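Long-range contact in metallocarboxypeptidase (PDB 3DWC), which probably removes single amino acids from the C-terminal end of peptides, with broad specificity except for proline, as a metal-dependent carboxypeptidase of the M32 family: residues S180-K192 and Y492-R504. Residues are numbered along the deposited sequence; the frame is centred on the assembly and turned at random.
With SO4 (sulfate ion), chain V.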
ATOM      1  N   SER B 180      35.359 -23.679  18.319  1.00 28.69           N
ATOM      2  CA  SER B 180      36.588 -23.917  19.040  1.00 28.34           C
ATOM      3  C   SER B 180      36.773 -22.984  20.246  1.00 28.18           C
ATOM      4  O   SER B 180      37.524 -23.328  21.172  1.00 27.32           O
ATOM      5  CB  SER B 180      37.809 -23.819  18.096  1.00 27.56           C
ATOM      6  OG  SER B 180      38.072 -22.472  17.702  1.00 29.82           O
ATOM      7  N   TRP B 181      36.112 -21.815  20.236  1.00 28.95           N
ATOM      8  CA  TRP B 181      36.325 -20.760  21.272  1.00 28.85           C
ATOM      9  C   TRP B 181      35.075 -20.209  21.975  1.00 28.88           C
ATOM     10  O   TRP B 181      35.194 -19.786  23.141  1.00 27.41           O
ATOM     11  CB  TRP B 181      37.201 -19.588  20.753  1.00 29.16           C
ATOM     12  CG  TRP B 181      36.695 -18.904  19.513  1.00 29.65           C
ATOM     13  CD1 TRP B 181      37.075 -19.155  18.224  1.00 28.96           C
ATOM     14  CD2 TRP B 181      35.701 -17.865  19.447  1.00 30.31           C
ATOM     15  NE1 TRP B 181      36.380 -18.336  17.359  1.00 29.97           N
ATOM     16  CE2 TRP B 181      35.520 -17.549  18.087  1.00 29.52           C
ATOM     17  CE3 TRP B 181      34.952 -17.171  20.410  1.00 30.16           C
ATOM     18  CZ2 TRP B 181      34.621 -16.591  17.670  1.00 29.75           C
ATOM     19  CZ3 TRP B 181      34.068 -16.226  19.998  1.00 29.51           C
ATOM     20  CH2 TRP B 181      33.911 -15.931  18.632  1.00 30.09           C
ATOM     21  N   LEU B 182      33.905 -20.224  21.306  1.00 29.30           N
ATOM     22  CA  LEU B 182      32.748 -19.462  21.785  1.00 30.03           C
ATOM     23  C   LEU B 182      32.042 -20.098  22.967  1.00 30.40           C
ATOM     24  O   LEU B 182      31.738 -19.378  23.903  1.00 31.13           O
ATOM     25  CB  LEU B 182      31.758 -19.100  20.651  1.00 30.64           C
ATOM     26  CG  LEU B 182      30.524 -18.246  20.996  1.00 30.05           C
ATOM     27  CD1 LEU B 182      30.907 -17.015  21.853  1.00 27.97           C
ATOM     28  CD2 LEU B 182      29.810 -17.819  19.715  1.00 30.20           C
ATOM     29  N   PRO B 183      31.798 -21.438  22.956  1.00 30.88           N
ATOM     30  CA  PRO B 183      31.258 -22.078  24.180  1.00 31.09           C
ATOM     31  C   PRO B 183      32.060 -21.819  25.480  1.00 31.36           C
ATOM     32  O   PRO B 183      31.463 -21.528  26.533  1.00 30.01           O
ATOM     33  CB  PRO B 183      31.244 -23.561  23.818  1.00 31.55           C
ATOM     34  CG  PRO B 183      31.047 -23.547  22.307  1.00 31.85           C
ATOM     35  CD  PRO B 183      31.931 -22.414  21.857  1.00 30.40           C
ATOM     36  N   GLU B 184      33.391 -21.857  25.409  1.00 31.18           N
ATOM     37  CA  GLU B 184      34.184 -21.489  26.588  1.00 31.60           C
ATOM     38  C   GLU B 184      34.219 -19.974  26.886  1.00 30.76           C
ATOM     39  O   GLU B 184      34.358 -19.560  28.042  1.00 30.15           O
ATOM     40  CB  GLU B 184      35.588 -22.061  26.499  1.00 32.38           C
ATOM     41  CG  GLU B 184      35.617 -23.554  26.776  1.00 34.31           C
ATOM     42  CD  GLU B 184      35.187 -23.899  28.218  1.00 37.37           C
ATOM     43  OE1 GLU B 184      35.429 -23.066  29.135  1.00 38.05           O
ATOM     44  OE2 GLU B 184      34.635 -25.011  28.429  1.00 37.38           O
ATOM     45  N   LEU B 185      34.061 -19.155  25.869  1.00 30.82           N
ATOM     46  CA  LEU B 185      34.043 -17.706  26.082  1.00 31.14           C
ATOM     47  C   LEU B 185      32.792 -17.350  26.858  1.00 31.52           C
ATOM     48  O   LEU B 185      32.847 -16.511  27.754  1.00 30.78           O
ATOM     49  CB  LEU B 185      34.068 -16.953  24.764  1.00 31.11           C
ATOM     50  CG  LEU B 185      33.988 -15.408  24.835  1.00 30.29           C
ATOM     51  CD1 LEU B 185      35.057 -14.893  25.762  1.00 28.94           C
ATOM     52  CD2 LEU B 185      34.143 -14.784  23.478  1.00 29.57           C
ATOM     53  N   LEU B 186      31.674 -17.982  26.491  1.00 31.68           N
ATOM     54  CA  LEU B 186      30.414 -17.735  27.160  1.00 32.52           C
ATOM     55  C   LEU B 186      30.549 -18.075  28.663  1.00 33.08           C
ATOM     56  O   LEU B 186      30.197 -17.265  29.543  1.00 32.48           O
ATOM     57  CB  LEU B 186      29.272 -18.506  26.491  1.00 31.68           C
ATOM     58  CG  LEU B 186      27.936 -18.505  27.258  1.00 32.15           C
ATOM     59  CD1 LEU B 186      27.450 -17.053  27.621  1.00 30.04           C
ATOM     60  CD2 LEU B 186      26.861 -19.233  26.457  1.00 33.18           C
ATOM     61  N   LYS B 187      31.097 -19.250  28.940  1.00 34.38           N
ATOM     62  CA  LYS B 187      31.261 -19.717  30.302  1.00 34.61           C
ATOM     63  C   LYS B 187      32.179 -18.807  31.088  1.00 34.83           C
ATOM     64  O   LYS B 187      31.923 -18.546  32.247  1.00 35.11           O
ATOM     65  CB  LYS B 187      31.817 -21.121  30.316  1.00 35.76           C
ATOM     66  CG  LYS B 187      30.928 -22.224  29.748  1.00 35.94           C
ATOM     67  CD  LYS B 187      31.432 -23.580  30.273  1.00 37.06           C
ATOM     68  CE  LYS B 187      31.000 -24.853  29.475  1.00 39.39           C
ATOM     69  NZ  LYS B 187      29.997 -24.700  28.348  1.00 41.49           N
ATOM     70  N   GLU B 188      33.240 -18.315  30.457  1.00 34.84           N
ATOM     71  CA  GLU B 188      34.166 -17.397  31.102  1.00 35.05           C
ATOM     72  C   GLU B 188      33.488 -16.069  31.455  1.00 35.40           C
ATOM     73  O   GLU B 188      33.708 -15.522  32.521  1.00 34.97           O
ATOM     74  CB  GLU B 188      35.341 -17.106  30.180  1.00 35.54           C
ATOM     75  CG  GLU B 188      36.397 -16.219  30.820  1.00 35.20           C
ATOM     76  CD  GLU B 188      37.634 -16.024  29.975  1.00 35.19           C
ATOM     77  OE1 GLU B 188      38.690 -15.753  30.581  1.00 35.40           O
ATOM     78  OE2 GLU B 188      37.572 -16.143  28.729  1.00 36.80           O
ATOM     79  N   VAL B 189      32.672 -15.573  30.532  1.00 35.56           N
ATOM     80  CA  VAL B 189      31.968 -14.300  30.701  1.00 36.55           C
ATOM     81  C   VAL B 189      30.959 -14.417  31.826  1.00 37.57           C
ATOM     82  O   VAL B 189      30.935 -13.571  32.707  1.00 37.09           O
ATOM     83  CB  VAL B 189      31.311 -13.856  29.402  1.00 35.65           C
ATOM     84  CG1 VAL B 189      30.406 -12.630  29.631  1.00 36.39           C
ATOM     85  CG2 VAL B 189      32.393 -13.524  28.395  1.00 32.95           C
ATOM     86  N   GLN B 190      30.170 -15.490  31.810  1.00 38.53           N
ATOM     87  CA  GLN B 190      29.242 -15.776  32.897  1.00 40.28           C
ATOM     88  C   GLN B 190      29.880 -15.785  34.287  1.00 41.29           C
ATOM     89  O   GLN B 190      29.358 -15.158  35.212  1.00 41.55           O
ATOM     90  CB  GLN B 190      28.529 -17.100  32.667  1.00 39.97           C
ATOM     91  CG  GLN B 190      27.368 -17.021  31.684  1.00 39.45           C
ATOM     92  CD  GLN B 190      26.703 -18.365  31.496  1.00 41.16           C
ATOM     93  OE1 GLN B 190      25.546 -18.553  31.880  1.00 45.76           O
ATOM     94  NE2 GLN B 190      27.442 -19.329  30.955  1.00 43.87           N
ATOM     95  N   GLU B 191      31.004 -16.475  34.433  1.00 42.23           N
ATOM     96  CA  GLU B 191      31.610 -16.606  35.739  1.00 43.98           C
ATOM     97  C   GLU B 191      32.250 -15.292  36.195  1.00 43.95           C
ATOM     98  O   GLU B 191      32.202 -14.964  37.379  1.00 43.54           O
ATOM     99  CB  GLU B 191      32.563 -17.820  35.791  1.00 44.49           C
ATOM    100  CG  GLU B 191      34.029 -17.519  35.585  1.00 46.93           C
ATOM    101  CD  GLU B 191      34.831 -18.739  35.112  1.00 48.32           C
ATOM    102  OE1 GLU B 191      34.275 -19.881  35.156  1.00 51.05           O
ATOM    103  OE2 GLU B 191      36.014 -18.533  34.667  1.00 51.58           O
ATOM    104  N   LYS B 192      32.811 -14.537  35.252  1.00 44.88           N
ATOM    105  CA  LYS B 192      33.325 -13.192  35.522  1.00 45.38           C
ATOM    106  C   LYS B 192      32.218 -12.249  36.014  1.00 45.37           C
ATOM    107  O   LYS B 192      32.413 -11.502  36.962  1.00 45.18           O
ATOM    108  CB  LYS B 192      33.946 -12.589  34.260  1.00 46.06           C
ATOM    109  CG  LYS B 192      34.524 -11.162  34.442  1.00 46.63           C
ATOM    110  CD  LYS B 192      34.521 -10.315  33.143  1.00 47.61           C
ATOM    111  CE  LYS B 192      35.477  -9.071  33.273  1.00 49.28           C
ATOM    112  NZ  LYS B 192      35.148  -7.901  32.372  1.00 48.76           N
ATOM    113  N   TYR B 492      35.188 -11.017  14.747  1.00 28.35           N
ATOM    114  CA  TYR B 492      33.983 -11.206  15.580  1.00 28.90           C
ATOM    115  C   TYR B 492      34.431 -11.726  16.932  1.00 28.75           C
ATOM    116  O   TYR B 492      33.981 -11.260  17.947  1.00 28.03           O
ATOM    117  CB  TYR B 492      33.066 -12.216  14.870  1.00 28.74           C
ATOM    118  CG  TYR B 492      31.685 -12.477  15.432  1.00 29.43           C
ATOM    119  CD1 TYR B 492      30.898 -11.459  15.994  1.00 28.77           C
ATOM    120  CD2 TYR B 492      31.130 -13.732  15.322  1.00 30.85           C
ATOM    121  CE1 TYR B 492      29.612 -11.715  16.436  1.00 27.91           C
ATOM    122  CE2 TYR B 492      29.837 -13.993  15.784  1.00 31.05           C
ATOM    123  CZ  TYR B 492      29.094 -12.988  16.331  1.00 28.62           C
ATOM    124  OH  TYR B 492      27.825 -13.289  16.772  1.00 29.63           O
ATOM    125  N   ARG B 493      35.345 -12.689  16.937  1.00 29.27           N
ATOM    126  CA  ARG B 493      35.924 -13.193  18.183  1.00 29.24           C
ATOM    127  C   ARG B 493      36.548 -12.071  19.050  1.00 28.68           C
ATOM    128  O   ARG B 493      36.299 -12.000  20.233  1.00 26.65           O
ATOM    129  CB  ARG B 493      37.003 -14.264  17.853  1.00 29.97           C
ATOM    130  CG  ARG B 493      37.665 -14.872  19.060  1.00 29.18           C
ATOM    131  CD  ARG B 493      38.788 -15.882  18.716  1.00 30.67           C
ATOM    132  NE  ARG B 493      39.276 -16.480  19.946  1.00 32.16           N
ATOM    133  CZ  ARG B 493      40.058 -17.553  20.059  1.00 33.21           C
ATOM    134  NH1 ARG B 493      40.532 -18.208  19.010  1.00 35.09           N
ATOM    135  NH2 ARG B 493      40.378 -17.964  21.270  1.00 36.12           N
ATOM    136  N   ARG B 494      37.414 -11.252  18.456  1.00 28.40           N
ATOM    137  CA  ARG B 494      38.056 -10.151  19.178  1.00 28.90           C
ATOM    138  C   ARG B 494      37.071  -9.124  19.665  1.00 28.47           C
ATOM    139  O   ARG B 494      37.261  -8.582  20.746  1.00 28.63           O
ATOM    140  CB  ARG B 494      39.058  -9.399  18.296  1.00 30.28           C
ATOM    141  CG  ARG B 494      40.438  -9.738  18.542  1.00 35.42           C
ATOM    142  CD  ARG B 494      40.967 -10.545  17.523  1.00 41.65           C
ATOM    143  NE  ARG B 494      41.129  -9.835  16.256  1.00 43.69           N
ATOM    144  CZ  ARG B 494      41.968 -10.237  15.311  1.00 44.99           C
ATOM    145  NH1 ARG B 494      42.745 -11.290  15.532  1.00 46.37           N
ATOM    146  NH2 ARG B 494      42.053  -9.576  14.158  1.00 45.38           N
ATOM    147  N   HIS B 495      36.060  -8.824  18.859  1.00 28.40           N
ATOM    148  CA  HIS B 495      34.918  -7.948  19.283  1.00 28.44           C
ATOM    149  C   HIS B 495      34.197  -8.500  20.517  1.00 29.05           C
ATOM    150  O   HIS B 495      33.969  -7.781  21.498  1.00 26.98           O
ATOM    151  CB  HIS B 495      33.885  -7.821  18.162  1.00 29.43           C
ATOM    152  CG  HIS B 495      32.569  -7.230  18.611  1.00 27.71           C
ATOM    153  ND1 HIS B 495      32.446  -5.903  18.966  1.00 26.39           N
ATOM    154  CD2 HIS B 495      31.328  -7.765  18.729  1.00 28.37           C
ATOM    155  CE1 HIS B 495      31.208  -5.655  19.331  1.00 27.85           C
ATOM    156  NE2 HIS B 495      30.501  -6.773  19.206  1.00 25.82           N
ATOM    157  N   LEU B 496      33.813  -9.779  20.458  1.00 28.73           N
ATOM    158  CA  LEU B 496      33.125 -10.399  21.598  1.00 28.71           C
ATOM    159  C   LEU B 496      33.975 -10.498  22.866  1.00 28.67           C
ATOM    160  O   LEU B 496      33.491 -10.226  23.942  1.00 29.83           O
ATOM    161  CB  LEU B 496      32.501 -11.773  21.210  1.00 28.51           C
ATOM    162  CG  LEU B 496      31.370 -11.767  20.147  1.00 28.11           C
ATOM    163  CD1 LEU B 496      31.038 -13.153  19.706  1.00 26.46           C
ATOM    164  CD2 LEU B 496      30.073 -10.997  20.588  1.00 22.27           C
ATOM    165  N   GLU B 497      35.232 -10.909  22.743  1.00 29.04           N
ATOM    166  CA  GLU B 497      36.210 -10.927  23.849  1.00 28.81           C
ATOM    167  C   GLU B 497      36.427  -9.573  24.517  1.00 29.32           C
ATOM    168  O   GLU B 497      36.369  -9.459  25.757  1.00 27.48           O
ATOM    169  CB  GLU B 497      37.580 -11.436  23.342  1.00 29.52           C
ATOM    170  CG  GLU B 497      37.593 -12.914  23.018  1.00 28.84           C
ATOM    171  CD  GLU B 497      38.917 -13.365  22.374  1.00 28.78           C
ATOM    172  OE1 GLU B 497      39.121 -14.565  22.295  1.00 28.93           O
ATOM    173  OE2 GLU B 497      39.740 -12.536  21.938  1.00 32.31           O
ATOM    174  N   ARG B 498      36.648  -8.551  23.692  1.00 28.81           N
ATOM    175  CA  ARG B 498      36.862  -7.211  24.169  1.00 29.96           C
ATOM    176  C   ARG B 498      35.672  -6.600  24.871  1.00 30.04           C
ATOM    177  O   ARG B 498      35.844  -5.886  25.857  1.00 30.03           O
ATOM    178  CB  ARG B 498      37.293  -6.272  23.024  1.00 30.37           C
ATOM    179  CG  ARG B 498      38.698  -6.589  22.545  1.00 31.17           C
ATOM    180  CD  ARG B 498      39.091  -5.888  21.240  1.00 32.41           C
ATOM    181  NE  ARG B 498      40.384  -6.406  20.781  1.00 32.29           N
ATOM    182  CZ  ARG B 498      40.895  -6.193  19.557  1.00 35.62           C
ATOM    183  NH1 ARG B 498      40.247  -5.486  18.656  1.00 34.98           N
ATOM    184  NH2 ARG B 498      42.065  -6.708  19.230  1.00 35.93           N
ATOM    185  N   ARG B 499      34.486  -6.861  24.341  1.00 30.15           N
ATOM    186  CA  ARG B 499      33.296  -6.291  24.884  1.00 30.66           C
ATOM    187  C   ARG B 499      32.868  -7.062  26.140  1.00 31.45           C
ATOM    188  O   ARG B 499      32.655  -6.445  27.177  1.00 31.28           O
ATOM    189  CB  ARG B 499      32.204  -6.263  23.836  1.00 29.95           C
ATOM    190  CG  ARG B 499      30.849  -5.880  24.407  1.00 29.25           C
ATOM    191  CD  ARG B 499      29.858  -5.544  23.316  1.00 29.40           C
ATOM    192  NE  ARG B 499      30.172  -4.310  22.607  1.00 22.91           N
ATOM    193  CZ  ARG B 499      29.489  -3.854  21.564  1.00 28.35           C
ATOM    194  NH1 ARG B 499      29.823  -2.689  20.992  1.00 24.23           N
ATOM    195  NH2 ARG B 499      28.454  -4.544  21.121  1.00 29.80           N
ATOM    196  N   TYR B 500      32.771  -8.400  26.060  1.00 31.77           N
ATOM    197  CA  TYR B 500      32.191  -9.169  27.163  1.00 32.11           C
ATOM    198  C   TYR B 500      33.168  -9.686  28.214  1.00 33.34           C
ATOM    199  O   TYR B 500      32.838  -9.790  29.400  1.00 31.61           O
ATOM    200  CB  TYR B 500      31.274 -10.262  26.623  1.00 32.34           C
ATOM    201  CG  TYR B 500      30.084  -9.632  25.918  1.00 32.06           C
ATOM    202  CD1 TYR B 500      29.013  -9.117  26.646  1.00 32.53           C
ATOM    203  CD2 TYR B 500      30.075  -9.465  24.539  1.00 33.75           C
ATOM    204  CE1 TYR B 500      27.948  -8.517  26.009  1.00 31.89           C
ATOM    205  CE2 TYR B 500      29.013  -8.844  23.888  1.00 31.97           C
ATOM    206  CZ  TYR B 500      27.971  -8.352  24.634  1.00 31.29           C
ATOM    207  OH  TYR B 500      26.912  -7.728  24.028  1.00 32.96           O
ATOM    208  N   ARG B 501      34.358 -10.044  27.772  1.00 35.55           N
ATOM    209  CA  ARG B 501      35.325 -10.629  28.640  1.00 37.26           C
ATOM    210  C   ARG B 501      36.203  -9.534  29.254  1.00 38.74           C
ATOM    211  O   ARG B 501      36.579  -9.623  30.424  1.00 39.33           O
ATOM    212  CB  ARG B 501      36.140 -11.655  27.858  1.00 37.27           C
ATOM    213  CG  ARG B 501      37.065 -12.492  28.714  1.00 38.36           C
ATOM    214  CD  ARG B 501      38.475 -12.169  28.420  1.00 40.97           C
ATOM    215  NE  ARG B 501      38.999 -12.944  27.327  1.00 40.11           N
ATOM    216  CZ  ARG B 501      39.836 -12.497  26.386  1.00 41.98           C
ATOM    217  NH1 ARG B 501      40.227 -11.230  26.288  1.00 41.44           N
ATOM    218  NH2 ARG B 501      40.263 -13.348  25.483  1.00 41.42           N
ATOM    219  N   ASP B 502      36.517  -8.492  28.493  1.00 39.75           N
ATOM    220  CA  ASP B 502      37.339  -7.379  29.004  1.00 40.73           C
ATOM    221  C   ASP B 502      36.537  -6.097  29.311  1.00 42.16           C
ATOM    222  O   ASP B 502      37.115  -5.091  29.738  1.00 42.42           O
ATOM    223  CB  ASP B 502      38.421  -7.078  27.975  1.00 41.09           C
ATOM    224  CG  ASP B 502      39.228  -8.309  27.626  1.00 40.61           C
ATOM    225  OD1 ASP B 502      39.171  -9.201  28.456  1.00 42.16           O
ATOM    226  OD2 ASP B 502      39.871  -8.415  26.541  1.00 39.68           O
ATOM    227  N   ASP B 503      35.227  -6.103  29.086  1.00 43.12           N
ATOM    228  CA  ASP B 503      34.389  -4.944  29.439  1.00 43.81           C
ATOM    229  C   ASP B 503      34.895  -3.631  28.801  1.00 44.60           C
ATOM    230  O   ASP B 503      34.811  -2.553  29.421  1.00 44.04           O
ATOM    231  CB  ASP B 503      34.341  -4.794  30.969  1.00 44.27           C
ATOM    232  CG  ASP B 503      33.230  -3.854  31.443  1.00 46.06           C
ATOM    233  OD1 ASP B 503      32.131  -3.878  30.845  1.00 52.69           O
ATOM    234  OD2 ASP B 503      33.450  -3.103  32.424  1.00 50.70           O
ATOM    235  N   ARG B 504      35.416  -3.712  27.573  1.00 45.16           N
ATOM    236  CA  ARG B 504      36.089  -2.551  26.960  1.00 45.39           C
ATOM    237  C   ARG B 504      35.152  -1.625  26.158  1.00 46.94           C
ATOM    238  O   ARG B 504      35.577  -0.572  25.652  1.00 47.86           O
ATOM    239  CB  ARG B 504      37.255  -3.013  26.099  1.00 45.26           C
ATOM    240  CG  ARG B 504      38.377  -3.701  26.928  1.00 44.41           C
ATOM    241  CD  ARG B 504      39.509  -4.224  26.038  1.00 44.04           C
ATOM    242  NE  ARG B 504      39.927  -3.166  25.119  1.00 43.42           N
ATOM    243  CZ  ARG B 504      40.808  -3.303  24.132  1.00 43.75           C
ATOM    244  NH1 ARG B 504      41.437  -4.467  23.921  1.00 43.05           N
ATOM    245  NH2 ARG B 504      41.068  -2.250  23.371  1.00 39.44           N
TER
HETATM  246  S   SO4 V 612      43.578 -12.534  12.274  1.00 59.33           S
HETATM  247  O1  SO4 V 612      44.975 -12.113  12.419  1.00 58.22           O
HETATM  248  O2  SO4 V 612      43.489 -13.644  11.311  1.00 57.09           O
HETATM  249  O3  SO4 V 612      43.130 -13.067  13.562  1.00 57.55           O
HETATM  250  O4  SO4 V 612      42.771 -11.361  11.881  1.00 54.92           O
HETATM  251  O   HOH W   1      40.549 -21.434  19.196  1.00 28.94           O
HETATM  252  O   HOH W   2      39.242 -15.432  26.740  1.00 24.47           O
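R493 lies along one face of the W181 indole. Its guanidinium rests flat over the CB–CG side of W181, centres 4.2 Å apart and planes 9° from parallel, a flat stack. R493 CG sits over the six-membered ring, 3.5 Å from its centroid, a CH-pi contact. R493 is extended from CG to NE, which lets one side chain run the length of the indole. L182 CB covers part of the other face, and L496 CD1 meets the ring edge 4.1 Å from W181 CH2. Further along, L185 CD2 packs on L496 CB and E497 CG, while L185 CD1 reaches R501 CB. Both V189 methyls touch Y500 CB, CG2 at 3.9 Å.

These residues join helix 168-196 to the C-terminal helix 490-501 of the largely helical M32 fold. The segments 180-192 and 492-501 run nearly parallel, their axes 12° apart, and their backbones draw closer toward V189 and R501. The contact lies away from the cobalt site.

Charged groups border the apolar seam. R493 NE donates to E497 OE1 from above the carboxylate plane, which steadies the stacked guanidinium. Bends at chi2 and chi3 bring the R501 guanidinium back beside D502. Its NH1 gives D502 OD1 a nearly straight bond (176°) in the guanidinium plane, on the syn side of D502 OD1. Its NE forms a long salt bridge with E188 OE2, and water 2 also links these two atoms. At the far end of the contact, extended K192 makes a weak hydrogen bond from NZ to R501 O, at 3.0 Å. In the second shell, N177 accepts from W181 NE1. E355 bonds to Y500 OH and H495 and forms a salt bridge with R499. Helix 358-374 backs L182 through P359 and L360.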